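Local coordinates for protein porin (PDB 3POR) that forms homotrimers of outer-membrane barrel channels through which small hydrophilic solutes up to about 0.6 kDa diffuse passively, at the interface of chains A and B. Numbering follows the deposited sequence. Chains: chain A/B, Porin.

Contact 1: the interface of chains A and B. Residues chain A 42-43, 61-62; chain B 8-10, 299.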
loop_
_atom_site.group_PDB
_atom_site.type_symbol
_atom_site.label_atom_id
_atom_site.label_comp_id
_atom_site.label_asym_id
_atom_site.label_seq_id
_atom_site.Cartn_x
_atom_site.Cartn_y
_atom_site.Cartn_z
ATOM N N GLY A 42 5.921 -0.190 20.765
ATOM C CA GLY A 42 6.199 0.173 19.380
ATOM C C GLY A 42 5.417 -0.683 18.430
ATOM O O GLY A 42 4.607 -1.494 18.874
ATOM N N ALA A 43 5.714 -0.524 17.162
ATOM C CA ALA A 43 4.971 -1.160 16.128
ATOM C C ALA A 43 5.813 -1.087 14.913
ATOM O O ALA A 43 6.561 -0.130 14.836
ATOM C CB ALA A 43 3.713 -0.401 15.843
ATOM N N VAL A 61 2.963 -5.437 16.969
ATOM C CA VAL A 61 2.838 -4.344 17.913
ATOM C C VAL A 61 3.480 -4.917 19.183
ATOM O O VAL A 61 3.481 -6.151 19.354
ATOM C CB VAL A 61 1.364 -4.012 18.133
ATOM C CG1 VAL A 61 1.168 -2.929 19.177
ATOM C CG2 VAL A 61 0.829 -3.503 16.853
ATOM N N PHE A 62 4.096 -4.147 20.092
ATOM C CA PHE A 62 4.634 -4.723 21.331
ATOM C C PHE A 62 4.641 -3.745 22.475
ATOM O O PHE A 62 4.514 -2.552 22.233
ATOM C CB PHE A 62 6.050 -5.225 21.127
ATOM C CG PHE A 62 7.063 -4.142 21.082
ATOM C CD1 PHE A 62 7.638 -3.689 22.252
ATOM C CD2 PHE A 62 7.383 -3.622 19.862
ATOM C CE1 PHE A 62 8.562 -2.671 22.226
ATOM C CE2 PHE A 62 8.311 -2.605 19.828
ATOM C CZ PHE A 62 8.893 -2.132 20.999
ATOM N N ALA B 8 -1.095 2.315 16.902
ATOM C CA ALA B 8 -1.093 0.890 16.974
ATOM C C ALA B 8 -1.956 0.526 18.153
ATOM O O ALA B 8 -2.233 1.443 18.925
ATOM C CB ALA B 8 0.301 0.414 17.159
ATOM N N ARG B 9 -2.534 -0.685 18.325
ATOM C CA ARG B 9 -3.252 -1.069 19.533
ATOM C C ARG B 9 -3.115 -2.554 19.678
ATOM O O ARG B 9 -2.671 -3.179 18.743
ATOM C CB ARG B 9 -4.665 -0.731 19.423
ATOM C CG ARG B 9 -5.322 -1.465 18.313
ATOM C CD ARG B 9 -6.582 -0.772 18.083
ATOM N NE ARG B 9 -7.279 -1.487 17.054
ATOM C CZ ARG B 9 -8.355 -0.949 16.444
ATOM N NH1 ARG B 9 -8.865 0.249 16.775
ATOM N NH2 ARG B 9 -8.967 -1.641 15.498
ATOM N N MET B 10 -3.343 -3.220 20.781
ATOM C CA MET B 10 -3.338 -4.661 20.857
ATOM C C MET B 10 -4.131 -5.025 22.063
ATOM O O MET B 10 -4.237 -4.158 22.925
ATOM C CB MET B 10 -1.981 -5.264 21.021
ATOM C CG MET B 10 -0.889 -4.768 21.921
ATOM S SD MET B 10 0.515 -5.920 21.961
ATOM C CE MET B 10 0.866 -5.342 23.581
ATOM N N PHE B 299 -1.650 3.217 21.329
ATOM C CA PHE B 299 -0.313 3.806 21.270
ATOM C C PHE B 299 -0.365 4.828 20.204
ATOM O O PHE B 299 -0.986 4.561 19.208
ATOM C CB PHE B 299 0.679 2.872 20.800
ATOM C CG PHE B 299 0.964 1.656 21.665
ATOM C CD1 PHE B 299 0.892 1.711 23.026
ATOM C CD2 PHE B 299 1.322 0.465 21.042
ATOM C CE1 PHE B 299 1.178 0.559 23.737
ATOM C CE2 PHE B 299 1.604 -0.679 21.757
ATOM C CZ PHE B 299 1.528 -0.626 23.117
#

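Contact 2: the interface of chains A and B. Residues chain A 72, 117-119, 134-135; chain B 21.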
loop_
_atom_site.group_PDB
_atom_site.type_symbol
_atom_site.label_atom_id
_atom_site.label_comp_id
_atom_site.label_asym_id
_atom_site.label_seq_id
_atom_site.Cartn_x
_atom_site.Cartn_y
_atom_site.Cartn_z
ATOM N N MET A 72 2.326 -8.852 19.344
ATOM C CA MET A 72 1.140 -9.396 18.756
ATOM C C MET A 72 1.133 -9.037 17.298
ATOM O O MET A 72 1.653 -7.975 16.997
ATOM C CB MET A 72 -0.046 -8.829 19.447
ATOM C CG MET A 72 -1.339 -9.421 18.951
ATOM S SD MET A 72 -2.714 -9.104 20.067
ATOM C CE MET A 72 -2.081 -9.878 21.527
ATOM N N PRO A 117 -3.586 -12.236 14.168
ATOM C CA PRO A 117 -2.440 -11.903 14.985
ATOM C C PRO A 117 -2.242 -13.071 15.934
ATOM O O PRO A 117 -3.181 -13.554 16.585
ATOM C CB PRO A 117 -2.836 -10.624 15.683
ATOM C CG PRO A 117 -4.171 -10.215 15.104
ATOM C CD PRO A 117 -4.765 -11.524 14.685
ATOM N N VAL A 118 -1.014 -13.574 15.904
ATOM C CA VAL A 118 -0.588 -14.516 16.920
ATOM C C VAL A 118 0.152 -13.717 18.023
ATOM O O VAL A 118 0.430 -12.529 17.820
ATOM C CB VAL A 118 0.251 -15.560 16.210
ATOM C CG1 VAL A 118 -0.771 -16.251 15.319
ATOM C CG2 VAL A 118 1.385 -15.058 15.364
ATOM N N LEU A 119 0.408 -14.225 19.212
ATOM C CA LEU A 119 1.022 -13.520 20.327
ATOM C C LEU A 119 2.436 -14.028 20.608
ATOM O O LEU A 119 2.525 -15.240 20.604
ATOM C CB LEU A 119 0.161 -13.761 21.546
ATOM C CG LEU A 119 0.569 -13.230 22.887
ATOM C CD1 LEU A 119 0.168 -11.789 22.930
ATOM C CD2 LEU A 119 -0.241 -13.798 24.013
ATOM N N MET A 134 1.307 -18.363 20.883
ATOM C CA MET A 134 0.073 -19.018 20.538
ATOM C C MET A 134 -0.894 -18.206 19.722
ATOM O O MET A 134 -0.813 -16.989 19.696
ATOM C CB MET A 134 -0.626 -19.433 21.782
ATOM C CG MET A 134 -0.931 -18.261 22.676
ATOM S SD MET A 134 -1.892 -18.675 24.148
ATOM C CE MET A 134 -3.429 -17.855 23.822
ATOM N N SER A 135 -1.855 -18.827 19.049
ATOM C CA SER A 135 -2.952 -18.134 18.433
ATOM C C SER A 135 -4.019 -18.094 19.484
ATOM O O SER A 135 -3.898 -18.613 20.582
ATOM C CB SER A 135 -3.497 -18.889 17.258
ATOM O OG SER A 135 -3.665 -20.283 17.489
ATOM N N PHE B 21 -7.736 -12.201 19.990
ATOM C CA PHE B 21 -6.689 -11.205 20.003
ATOM C C PHE B 21 -7.087 -10.195 18.945
ATOM O O PHE B 21 -7.654 -10.592 17.903
ATOM C CB PHE B 21 -5.385 -11.742 19.546
ATOM C CG PHE B 21 -4.739 -12.826 20.378
ATOM C CD1 PHE B 21 -4.977 -12.949 21.738
ATOM C CD2 PHE B 21 -3.897 -13.691 19.732
ATOM C CE1 PHE B 21 -4.367 -13.966 22.462
ATOM C CE2 PHE B 21 -3.286 -14.702 20.467
ATOM C CZ PHE B 21 -3.519 -14.844 21.822
#

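Contact 3: the interface of chains A and B. Residues chain A 45, 50, 53-54; chain B 24-26, 48.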
loop_
_atom_site.group_PDB
_atom_site.type_symbol
_atom_site.label_atom_id
_atom_site.label_comp_id
_atom_site.label_asym_id
_atom_site.label_seq_id
_atom_site.Cartn_x
_atom_site.Cartn_y
_atom_site.Cartn_z
ATOM N N PHE A 45 5.917 -2.257 10.347
ATOM C CA PHE A 45 5.452 -3.069 9.258
ATOM C C PHE A 45 6.149 -2.554 7.988
ATOM O O PHE A 45 6.719 -1.440 8.103
ATOM C CB PHE A 45 3.935 -2.944 9.273
ATOM C CG PHE A 45 3.266 -1.605 9.047
ATOM C CD1 PHE A 45 3.029 -1.161 7.745
ATOM C CD2 PHE A 45 2.938 -0.829 10.129
ATOM C CE1 PHE A 45 2.464 0.078 7.468
ATOM C CE2 PHE A 45 2.386 0.394 9.864
ATOM C CZ PHE A 45 2.152 0.845 8.554
ATOM N N SER A 50 1.004 -2.498 4.291
ATOM C CA SER A 50 0.116 -1.521 4.863
ATOM C C SER A 50 -1.244 -2.132 5.077
ATOM O O SER A 50 -1.798 -2.074 6.169
ATOM C CB SER A 50 0.015 -0.387 3.913
ATOM O OG SER A 50 1.328 0.093 3.862
ATOM N N ALA A 53 -1.229 -4.958 7.721
ATOM C CA ALA A 53 -0.754 -4.483 8.990
ATOM C C ALA A 53 -1.877 -3.770 9.669
ATOM O O ALA A 53 -2.002 -3.760 10.865
ATOM C CB ALA A 53 0.326 -3.540 8.811
ATOM N N GLU A 54 -2.792 -3.192 8.961
ATOM C CA GLU A 54 -3.974 -2.559 9.493
ATOM C C GLU A 54 -4.975 -3.588 10.031
ATOM O O GLU A 54 -6.006 -3.183 10.551
ATOM C CB GLU A 54 -4.583 -1.807 8.387
ATOM C CG GLU A 54 -5.408 -0.624 8.815
ATOM C CD GLU A 54 -6.904 -0.820 8.820
ATOM O OE1 GLU A 54 -7.333 -1.740 8.097
ATOM O OE2 GLU A 54 -7.589 -0.029 9.513
ATOM N N ARG B 24 -3.402 -3.850 15.432
ATOM C CA ARG B 24 -3.190 -3.165 14.198
ATOM C C ARG B 24 -2.155 -2.126 14.384
ATOM O O ARG B 24 -1.930 -1.774 15.528
ATOM C CB ARG B 24 -4.394 -2.438 13.699
ATOM C CG ARG B 24 -4.950 -1.366 14.479
ATOM C CD ARG B 24 -5.776 -0.724 13.402
ATOM N NE ARG B 24 -6.258 0.513 13.952
ATOM C CZ ARG B 24 -7.374 1.098 13.588
ATOM N NH1 ARG B 24 -8.137 0.559 12.656
ATOM N NH2 ARG B 24 -7.735 2.251 14.169
ATOM N N SER B 25 -1.571 -1.682 13.290
ATOM C CA SER B 25 -0.759 -0.512 13.299
ATOM C C SER B 25 -1.068 0.227 12.010
ATOM O O SER B 25 -1.395 -0.422 11.006
ATOM C CB SER B 25 0.697 -0.891 13.397
ATOM O OG SER B 25 1.068 -1.879 12.474
ATOM N N ARG B 26 -1.030 1.576 12.008
ATOM C CA ARG B 26 -1.259 2.474 10.874
ATOM C C ARG B 26 -0.187 3.575 10.875
ATOM O O ARG B 26 0.448 3.726 11.928
ATOM C CB ARG B 26 -2.613 3.094 11.001
ATOM C CG ARG B 26 -3.731 2.062 11.162
ATOM C CD ARG B 26 -5.123 2.680 10.987
ATOM N NE ARG B 26 -5.346 3.735 11.963
ATOM C CZ ARG B 26 -6.426 4.489 11.994
ATOM N NH1 ARG B 26 -7.352 4.281 11.078
ATOM N NH2 ARG B 26 -6.601 5.383 12.969
ATOM N N HIS B 48 -2.272 2.339 4.448
ATOM C CA HIS B 48 -3.149 1.313 3.951
ATOM C C HIS B 48 -4.120 1.908 2.953
ATOM O O HIS B 48 -4.779 1.102 2.289
ATOM C CB HIS B 48 -3.873 0.623 5.139
ATOM C CG HIS B 48 -4.871 1.423 5.881
ATOM N ND1 HIS B 48 -4.675 2.433 6.679
ATOM C CD2 HIS B 48 -6.216 1.260 5.772
ATOM C CE1 HIS B 48 -5.833 2.906 7.054
ATOM N NE2 HIS B 48 -6.765 2.194 6.502
HETATM O O HOH W 1 -1.666 -0.004 8.054
#

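Contact 4: the interface of chains A and B. Residues chain A 55-56, 140-141; chain B 13, 21-23.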
loop_
_atom_site.group_PDB
_atom_site.type_symbol
_atom_site.label_atom_id
_atom_site.label_comp_id
_atom_site.label_asym_id
_atom_site.label_seq_id
_atom_site.Cartn_x
_atom_site.Cartn_y
_atom_site.Cartn_z
ATOM N N THR A 55 -4.821 -4.916 9.923
ATOM C CA THR A 55 -5.772 -5.852 10.493
ATOM C C THR A 55 -5.043 -6.746 11.436
ATOM O O THR A 55 -5.656 -7.521 12.146
ATOM C CB THR A 55 -6.495 -6.710 9.392
ATOM O OG1 THR A 55 -5.819 -6.990 8.154
ATOM C CG2 THR A 55 -7.619 -5.796 8.975
ATOM N N GLY A 56 -3.728 -6.687 11.508
ATOM C CA GLY A 56 -3.030 -7.464 12.483
ATOM C C GLY A 56 -2.538 -8.702 11.841
ATOM O O GLY A 56 -2.027 -9.528 12.577
ATOM N N GLY A 140 -8.234 -15.067 13.907
ATOM C CA GLY A 140 -8.143 -13.676 14.329
ATOM C C GLY A 140 -9.445 -13.358 15.074
ATOM O O GLY A 140 -9.913 -14.178 15.874
ATOM N N GLU A 141 -10.108 -12.232 14.775
ATOM C CA GLU A 141 -11.365 -11.863 15.432
ATOM C C GLU A 141 -12.634 -12.568 14.920
ATOM O O GLU A 141 -13.730 -12.373 15.487
ATOM C CB GLU A 141 -11.596 -10.336 15.346
ATOM C CG GLU A 141 -10.522 -9.437 15.961
ATOM C CD GLU A 141 -9.463 -8.927 14.978
ATOM O OE1 GLU A 141 -9.673 -7.858 14.392
ATOM O OE2 GLU A 141 -8.426 -9.585 14.818
ATOM N N MET B 13 -10.647 -9.082 22.453
ATOM C CA MET B 13 -11.946 -8.557 22.112
ATOM C C MET B 13 -12.957 -9.656 22.171
ATOM O O MET B 13 -12.664 -10.756 21.708
ATOM C CB MET B 13 -11.878 -7.968 20.723
ATOM C CG MET B 13 -13.098 -7.137 20.332
ATOM S SD MET B 13 -14.435 -7.883 19.334
ATOM C CE MET B 13 -13.465 -8.138 17.875
ATOM N N PHE B 21 -7.736 -12.201 19.990
ATOM C CA PHE B 21 -6.689 -11.205 20.003
ATOM C C PHE B 21 -7.087 -10.195 18.945
ATOM O O PHE B 21 -7.654 -10.592 17.903
ATOM C CB PHE B 21 -5.385 -11.742 19.546
ATOM C CG PHE B 21 -4.739 -12.826 20.378
ATOM C CD1 PHE B 21 -4.977 -12.949 21.738
ATOM C CD2 PHE B 21 -3.897 -13.691 19.732
ATOM C CE1 PHE B 21 -4.367 -13.966 22.462
ATOM C CE2 PHE B 21 -3.286 -14.702 20.467
ATOM C CZ PHE B 21 -3.519 -14.844 21.822
ATOM N N SER B 22 -6.843 -8.903 19.089
ATOM C CA SER B 22 -7.138 -7.972 18.032
ATOM C C SER B 22 -5.981 -6.992 18.082
ATOM O O SER B 22 -5.671 -6.585 19.220
ATOM C CB SER B 22 -8.400 -7.293 18.348
ATOM O OG SER B 22 -8.753 -6.460 17.245
ATOM N N SER B 23 -5.326 -6.634 16.948
ATOM C CA SER B 23 -4.297 -5.608 16.884
ATOM C C SER B 23 -4.122 -4.959 15.510
ATOM O O SER B 23 -4.723 -5.398 14.534
ATOM C CB SER B 23 -2.996 -6.144 17.264
ATOM O OG SER B 23 -2.669 -7.095 16.295
#

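Contact 1: the interface of chains A and B
A:Val61 packs its two methyl groups against B:Phe299, B:Met10 and B:Ala8 of the neighbouring barrel. This is an apolar strand-to-strand patch of the porin trimer. Strand 60-65 of chain A faces strands 2-14 and 292-300 of chain B. The dense part lies around CG1 of A:Val61. This methyl stands anti to the backbone N (chi1 177°) and meets the ring of B:Phe299, with CG1 3.5 Å from CE2. The same methyl touches the chain of B:Met10, CG1 to CG at 3.9 Å. The other branch turns to the small residue: CG2 of A:Val61 lies 4.0 Å from CB of B:Ala8. With an alanine in place of this valine, both outer methyls would go, and a gap is likely to open between B:Phe299, B:Met10 and B:Ala8. Packing thins out beside this centre. A:Gly42 and A:Ala43, on strand 40-46, bury little surface against chain B. A:Phe62 turns its ring toward its own chain, with the backbone N of A:Gly42 over one face near the rim. It meets chain B through its backbone instead. B:Arg9 likewise adds little more than its carbonyl, and its long chain runs away from A:Val61. At the thin side, the methyls CB of A:Ala43 and CB of B:Ala8 meet at 3.7 Å.

Contact 2: the interface of chains A and B
B:Phe21 inserts its ring into a pocket of chain A lined by A:Met72, A:Leu119 and A:Met134. It is a knob-in-pocket contact of the porin trimer, and the phenylalanine buries 113 Å² there. Its CG stands anti to the carbonyl carbon (chi1 -64°), which carries the ring into chain A. CB of A:Leu119 lies over one face near the rim, 3.7 Å from CE2 of B:Phe21. The methyl CE of A:Met134 comes at the far end, beyond CZ of B:Phe21 and 3.6 Å from it. Both side chains run roughly at right angles to that of B:Phe21. Nearer the root, the sulfur SD of A:Met72 packs on CB of B:Phe21 at 3.8 Å. The bend at chi3 of A:Met72 places its methyl CE over the same face as A:Leu119, above CG. A leucine in place of B:Phe21 would probably leave part of the pocket unfilled and the methyl of A:Met134 without its ring partner. Farther out, the rim is made of backbone. A:Ser135 adds backbone atoms beside CE2. Two carbonyl oxygens approach the ring in its plane, at the edge. O of A:Met134 is 3.5 Å from CE2 of B:Phe21. The other is O of A:Pro117, which follows a cis peptide bond, 3.2 Å from CD2 of B:Phe21.

Contact 3: the interface of chains A and B
A:Glu54 reaches across to B:Arg24, B:Arg26 and B:His48 in this mixed polar patch of the trimer interface. The charged link is a salt bridge from the carboxylate OE2 of A:Glu54 to NH1 of B:Arg24, 3.2 Å long. The two side chains lie alongside each other and point the same way, with carboxylate and guanidinium planes 34° apart. B:Arg24 is extended from CG to NE, which brings its guanidinium level with the acid. NH2 of B:Arg24 sits over the face of the B:Arg26 guanidinium. NH1 of B:Arg26 is 4.6 Å from OE2 of A:Glu54, not in direct contact. The acid probably eases the charge of this arginine pair.

Ring contacts come next. CG of A:Glu54 sits over the centre of the B:His48 ring, 3.6 Å from its centroid. The bend at chi2 (-101°) folds the carboxylate along the imidazole face, and the two planes lie 4° apart. This stack would limit rotation of the acid. CD2 of the A:Phe45 ring meets the hydroxyl OG of B:Ser25 at 3.2 Å.

Backbone bonds complete the patch. N of B:Ser25 donates to O of A:Ala53 at 3.2 Å. A water links the chains, 2.8 Å from O of A:Ser50 and 3.0 Å from O of B:Ser25. Together these links tie helix 50-53 and the residue after it to strand 19-34 and the 3-10 helix 47-49 of the neighbour, helping hold the homotrimer together.

Contact 4: the interface of chains A and B
A:Glu141 lies against B:Met13 and B:Ser22 at a looser edge of the porin trimer interface. Its side chain is poorly ordered, so the details are approximate. The aliphatic part makes the apolar contact. CG of A:Glu141 is 3.7 Å from the methyl CE of B:Met13 and 3.8 Å from CB of B:Ser22. The carboxylate is modelled close to polar atoms of chain B. OE1 of A:Glu141 lies 3.3 Å from the hydroxyl OG of B:Ser22. OE2 of A:Glu141 lies 3.3 Å from the backbone O of B:Phe21. Neither pair is taken as a hydrogen bond. OE2 and the B:Phe21 carbonyl are both acceptors, so theirs is mere proximity in a poorly ordered model. A second point of contact is formed by backbone. CA of A:Gly56 is 3.4 Å from O of B:Ser23. The carbonyl oxygens of A:Thr55 and B:Ser23 also lie near each other but make no bond.

The next layer is conformational. As modelled, the bend of A:Glu141 at chi2 (95°) turns the carboxylate toward the backbone of B:Phe21 and B:Ser22. B:Met13 is bent at both chi2 and chi3, and this brings its methyl to the acid's CB and CG.

In the fold, A:Thr55, A:Gly56, A:Gly140 and A:Glu141 belong to loops of chain A. They meet strands 2-14 and 19-34 of the neighbouring barrel.

Contacts 2 and 4 are the nearest pair, with C-alpha centres about 8 Å apart, and they share B:Phe21. Its side chain serves contact 2 and its carbonyl faces contact 4. Contacts 1 and 3 are about 10 Å apart and both draw on strand 40-46 of chain A. Contacts 2 and 3 are farthest apart, about 16 Å. Strand 19-34 of chain B supplies contacts 2, 3 and 4, while strand 2-14 supplies contacts 1 and 4. Neighbouring strands of the chain B wall, with the 3-10 helix 47-49, thus meet several segments of chain A, combining apolar and charged links in the homotrimer.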